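Local coordinates for Alpha/beta hydrolase fold protein (Nakamurella multipartita, PDB 4Y7D) that probably acts as a hydrolase of the alpha/beta hydrolase fold, on a substrate that is not known, at residues R68-P82 against P215-F227. Residues are numbered along the deposited sequence; the frame is centred on the assembly and turned at random. Where two conformers were deposited one is given.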
# COMPACT_ATOMS: atom_id res chain seq x y z
N ARG A 68 3.29 9.00 -4.26
CA ARG A 68 4.07 8.55 -5.40
C ARG A 68 3.82 9.47 -6.58
O ARG A 68 2.79 10.18 -6.63
CB ARG A 68 3.80 7.09 -5.74
CG ARG A 68 4.28 6.14 -4.63
CD ARG A 68 4.36 4.69 -5.09
NE ARG A 68 3.01 4.15 -5.29
CZ ARG A 68 2.46 3.96 -6.48
NH1 ARG A 68 1.21 3.56 -6.56
NH2 ARG A 68 3.13 4.25 -7.56
N PRO A 69 4.78 9.52 -7.50
CA PRO A 69 4.62 10.38 -8.69
C PRO A 69 3.30 10.21 -9.40
O PRO A 69 2.90 9.06 -9.68
CB PRO A 69 5.80 9.97 -9.54
CG PRO A 69 6.88 9.68 -8.52
CD PRO A 69 6.14 8.93 -7.43
N GLY A 70 2.66 11.35 -9.70
CA GLY A 70 1.38 11.39 -10.34
C GLY A 70 0.21 11.44 -9.41
O GLY A 70 -0.93 11.58 -9.87
N TYR A 71 0.45 11.30 -8.09
CA TYR A 71 -0.56 11.40 -7.11
C TYR A 71 -0.41 12.68 -6.29
O TYR A 71 0.68 13.02 -5.78
CB TYR A 71 -0.49 10.23 -6.17
CG TYR A 71 -0.81 8.92 -6.86
CD1 TYR A 71 -2.12 8.55 -7.08
CD2 TYR A 71 0.20 8.04 -7.30
CE1 TYR A 71 -2.43 7.35 -7.65
CE2 TYR A 71 -0.10 6.81 -7.91
CZ TYR A 71 -1.43 6.47 -8.05
OH TYR A 71 -1.78 5.27 -8.61
N PHE A 72 -1.53 13.37 -6.15
CA PHE A 72 -1.58 14.65 -5.45
C PHE A 72 -0.43 15.55 -5.90
O PHE A 72 -0.32 15.82 -7.08
CB PHE A 72 -1.63 14.45 -3.94
CG PHE A 72 -2.93 13.83 -3.44
CD1 PHE A 72 -4.15 14.17 -4.01
CD2 PHE A 72 -2.93 12.97 -2.34
CE1 PHE A 72 -5.33 13.59 -3.56
CE2 PHE A 72 -4.12 12.43 -1.85
CZ PHE A 72 -5.32 12.76 -2.46
N GLY A 73 0.43 16.00 -4.96
CA GLY A 73 1.42 17.00 -5.34
C GLY A 73 2.74 16.52 -5.91
O GLY A 73 3.58 17.36 -6.30
N THR A 74 2.97 15.21 -5.96
CA THR A 74 4.25 14.71 -6.48
C THR A 74 4.16 14.65 -7.99
O THR A 74 3.35 13.90 -8.52
CB THR A 74 4.65 13.38 -5.90
OG1 THR A 74 4.69 13.44 -4.46
CG2 THR A 74 5.97 12.92 -6.42
N PRO A 75 5.00 15.41 -8.69
CA PRO A 75 4.89 15.36 -10.13
C PRO A 75 5.29 14.02 -10.72
O PRO A 75 6.17 13.36 -10.23
CB PRO A 75 5.82 16.47 -10.63
CG PRO A 75 6.69 16.80 -9.50
CD PRO A 75 6.09 16.27 -8.24
N LEU A 76 4.62 13.62 -11.80
CA LEU A 76 4.98 12.39 -12.47
C LEU A 76 6.46 12.34 -12.86
O LEU A 76 7.11 11.28 -12.76
CB LEU A 76 4.04 12.19 -13.71
CG LEU A 76 4.14 10.83 -14.37
CD1 LEU A 76 3.97 9.67 -13.36
CD2 LEU A 76 3.14 10.73 -15.50
N GLY A 77 7.00 13.50 -13.26
CA GLY A 77 8.37 13.61 -13.70
C GLY A 77 9.41 13.25 -12.64
O GLY A 77 10.58 13.00 -12.97
N SER A 78 9.02 13.21 -11.38
CA SER A 78 9.92 12.78 -10.33
C SER A 78 10.22 11.26 -10.36
O SER A 78 11.13 10.77 -9.67
CB SER A 78 9.37 13.20 -8.98
OG SER A 78 9.48 14.59 -8.85
N GLY A 79 9.42 10.51 -11.14
CA GLY A 79 9.72 9.10 -11.36
C GLY A 79 8.56 8.35 -11.98
O GLY A 79 7.55 8.09 -11.32
N VAL A 80 8.70 8.02 -13.26
CA VAL A 80 7.67 7.26 -13.95
C VAL A 80 7.72 5.76 -13.72
O VAL A 80 6.71 5.12 -13.34
CB VAL A 80 7.77 7.61 -15.47
CG1 VAL A 80 6.99 6.66 -16.34
CG2 VAL A 80 7.37 9.08 -15.67
N THR A 81 8.88 5.14 -13.92
CA THR A 81 9.00 3.69 -13.80
C THR A 81 9.14 3.26 -12.34
O THR A 81 9.56 4.08 -11.51
CB THR A 81 10.20 3.10 -14.59
OG1 THR A 81 11.44 3.48 -13.98
CG2 THR A 81 10.17 3.54 -16.05
N PRO A 82 8.84 1.98 -12.04
CA PRO A 82 9.10 1.50 -10.69
C PRO A 82 10.55 1.76 -10.26
O PRO A 82 10.77 2.16 -9.07
CB PRO A 82 8.74 -0.00 -10.75
CG PRO A 82 7.67 -0.03 -11.80
CD PRO A 82 8.02 0.99 -12.80
N PRO A 215 -7.00 14.26 -8.89
CA PRO A 215 -5.54 14.31 -8.61
C PRO A 215 -4.85 12.99 -8.43
O PRO A 215 -3.64 12.95 -8.18
CB PRO A 215 -5.46 15.13 -7.33
CG PRO A 215 -6.74 14.78 -6.62
CD PRO A 215 -7.79 14.65 -7.70
N ARG A 216 -5.61 11.90 -8.51
CA ARG A 216 -5.04 10.59 -8.54
C ARG A 216 -4.95 10.00 -9.95
O ARG A 216 -4.38 8.94 -10.12
CB ARG A 216 -5.79 9.66 -7.61
CG ARG A 216 -5.86 10.09 -6.14
CD ARG A 216 -6.51 9.03 -5.30
NE ARG A 216 -7.37 9.53 -4.21
CZ ARG A 216 -7.03 9.54 -2.93
NH1 ARG A 216 -7.86 9.98 -2.03
NH2 ARG A 216 -5.83 9.12 -2.55
N LYS A 217 -5.47 10.68 -10.96
CA LYS A 217 -5.52 10.09 -12.29
C LYS A 217 -4.16 9.85 -12.98
O LYS A 217 -3.91 8.77 -13.54
CB LYS A 217 -6.42 10.93 -13.19
CG LYS A 217 -6.54 10.37 -14.57
CD LYS A 217 -7.58 11.12 -15.38
CE LYS A 217 -7.31 11.01 -16.89
NZ LYS A 217 -7.33 9.62 -17.42
N ALA A 218 -3.26 10.84 -12.92
CA ALA A 218 -1.97 10.71 -13.61
C ALA A 218 -1.18 9.53 -13.12
O ALA A 218 -0.62 8.76 -13.91
CB ALA A 218 -1.14 11.99 -13.48
N GLY A 219 -1.14 9.39 -11.80
CA GLY A 219 -0.36 8.34 -11.18
C GLY A 219 -1.00 6.97 -11.39
O GLY A 219 -0.30 5.97 -11.57
N PHE A 220 -2.33 6.94 -11.37
CA PHE A 220 -3.04 5.68 -11.56
C PHE A 220 -2.83 5.16 -12.98
O PHE A 220 -2.48 4.00 -13.18
CB PHE A 220 -4.53 5.85 -11.28
CG PHE A 220 -5.31 4.59 -11.55
CD1 PHE A 220 -5.18 3.52 -10.71
CD2 PHE A 220 -6.08 4.47 -12.71
CE1 PHE A 220 -5.85 2.32 -10.96
CE2 PHE A 220 -6.78 3.28 -12.98
CZ PHE A 220 -6.67 2.21 -12.08
N ASP A 221 -3.03 6.02 -13.99
CA ASP A 221 -2.82 5.63 -15.40
C ASP A 221 -1.36 5.21 -15.64
O ASP A 221 -1.06 4.22 -16.30
CB ASP A 221 -3.14 6.83 -16.30
CG ASP A 221 -4.64 7.09 -16.42
OD1 ASP A 221 -5.43 6.22 -15.99
OD2 ASP A 221 -5.02 8.13 -16.97
N ASN A 222 -0.43 5.95 -15.03
CA ASN A 222 0.97 5.60 -15.12
C ASN A 222 1.26 4.20 -14.51
O ASN A 222 1.96 3.36 -15.09
CB ASN A 222 1.83 6.63 -14.39
CG ASN A 222 3.29 6.29 -14.50
OD1 ASN A 222 3.80 6.19 -15.61
ND2 ASN A 222 3.96 6.08 -13.41
N ASP A 223 0.70 3.95 -13.34
CA ASP A 223 0.90 2.65 -12.67
C ASP A 223 0.32 1.51 -13.55
O ASP A 223 0.95 0.46 -13.75
CB ASP A 223 0.21 2.59 -11.31
CG ASP A 223 0.87 3.41 -10.23
OD1 ASP A 223 2.02 3.88 -10.39
OD2 ASP A 223 0.19 3.58 -9.17
N MSE A 224 -0.85 1.73 -14.09
CA MSE A 224 -1.47 0.66 -14.91
C MSE A 224 -0.61 0.40 -16.13
O MSE A 224 -0.42 -0.75 -16.56
CB MSE A 224 -2.93 1.01 -15.29
CG MSE A 224 -3.80 1.09 -14.04
SE MSE A 224 -3.98 -0.51 -12.86
CE MSE A 224 -2.71 -0.13 -11.43
N ASP A 225 -0.08 1.44 -16.73
CA ASP A 225 0.76 1.26 -17.88
C ASP A 225 2.10 0.58 -17.52
O ASP A 225 2.54 -0.37 -18.21
CB ASP A 225 1.03 2.61 -18.55
CG ASP A 225 2.03 2.50 -19.63
OD1 ASP A 225 1.85 1.66 -20.51
OD2 ASP A 225 3.01 3.25 -19.63
N GLN A 226 2.71 1.01 -16.42
CA GLN A 226 3.99 0.47 -16.04
C GLN A 226 3.88 -0.97 -15.57
O GLN A 226 4.75 -1.78 -15.87
CB GLN A 226 4.61 1.31 -14.92
CG GLN A 226 5.13 2.67 -15.39
CD GLN A 226 6.22 2.52 -16.41
OE1 GLN A 226 7.11 1.72 -16.23
NE2 GLN A 226 6.12 3.21 -17.50
N PHE A 227 2.85 -1.29 -14.80
CA PHE A 227 2.76 -2.66 -14.26
C PHE A 227 2.55 -3.67 -15.38
O PHE A 227 3.00 -4.81 -15.26
CB PHE A 227 1.63 -2.82 -13.22
CG PHE A 227 1.76 -1.93 -12.01
CD1 PHE A 227 2.89 -1.19 -11.77
CD2 PHE A 227 0.74 -1.88 -11.11
CE1 PHE A 227 3.00 -0.39 -10.64
CE2 PHE A 227 0.82 -1.06 -10.00
CZ PHE A 227 1.95 -0.32 -9.78
O HOH W 1 2.98 6.50 -10.64
O HOH W 2 -1.97 14.08 -10.22
O HOH W 3 -2.60 16.21 -8.72
O HOH W 4 4.53 3.08 -11.52
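Gly219 CA lies over one face of the Tyr71 ring, 3.8 Å from its centroid in a CH-pi contact, while Asp223 OD2 sits at the ring's edge and takes a 2.7 Å hydrogen bond from Tyr71 OH. Gly70 and Gly219 illustrate how glycines let a loop press against a helix: their CA atoms are 3.6 Å apart, and a CB on either would clash. Arg68 grips Asp223 end-on, its guanidinium nearly coplanar with the bonds, NH1 to OD2 at 2.8 Å and NH2 to OD1 at 3.1 Å. Arg68 NH1 and Tyr71 OH reach OD2 from opposite faces of the carboxylate, and Ser42 OG is hydrogen-bonded to it as well. Were Asp223 an alanine, the buried Arg68 charge would probably lose its mate and Tyr71 OH this acceptor. With CG anti to its backbone N (chi1 -179°), Asn222 directs ND2 to a lone pair of Val80 O, 2.9 Å away and nearly straight at 171°. At the other end, Phe72 N donates to Pro215 O at 3.0 Å. Within the alpha/beta hydrolase fold, the contact thus fastens the loop between central-sheet strand 62-66 and helix 82-95 to helix 217-227, with Arg68 also packing on helices 82-95 and 110-119.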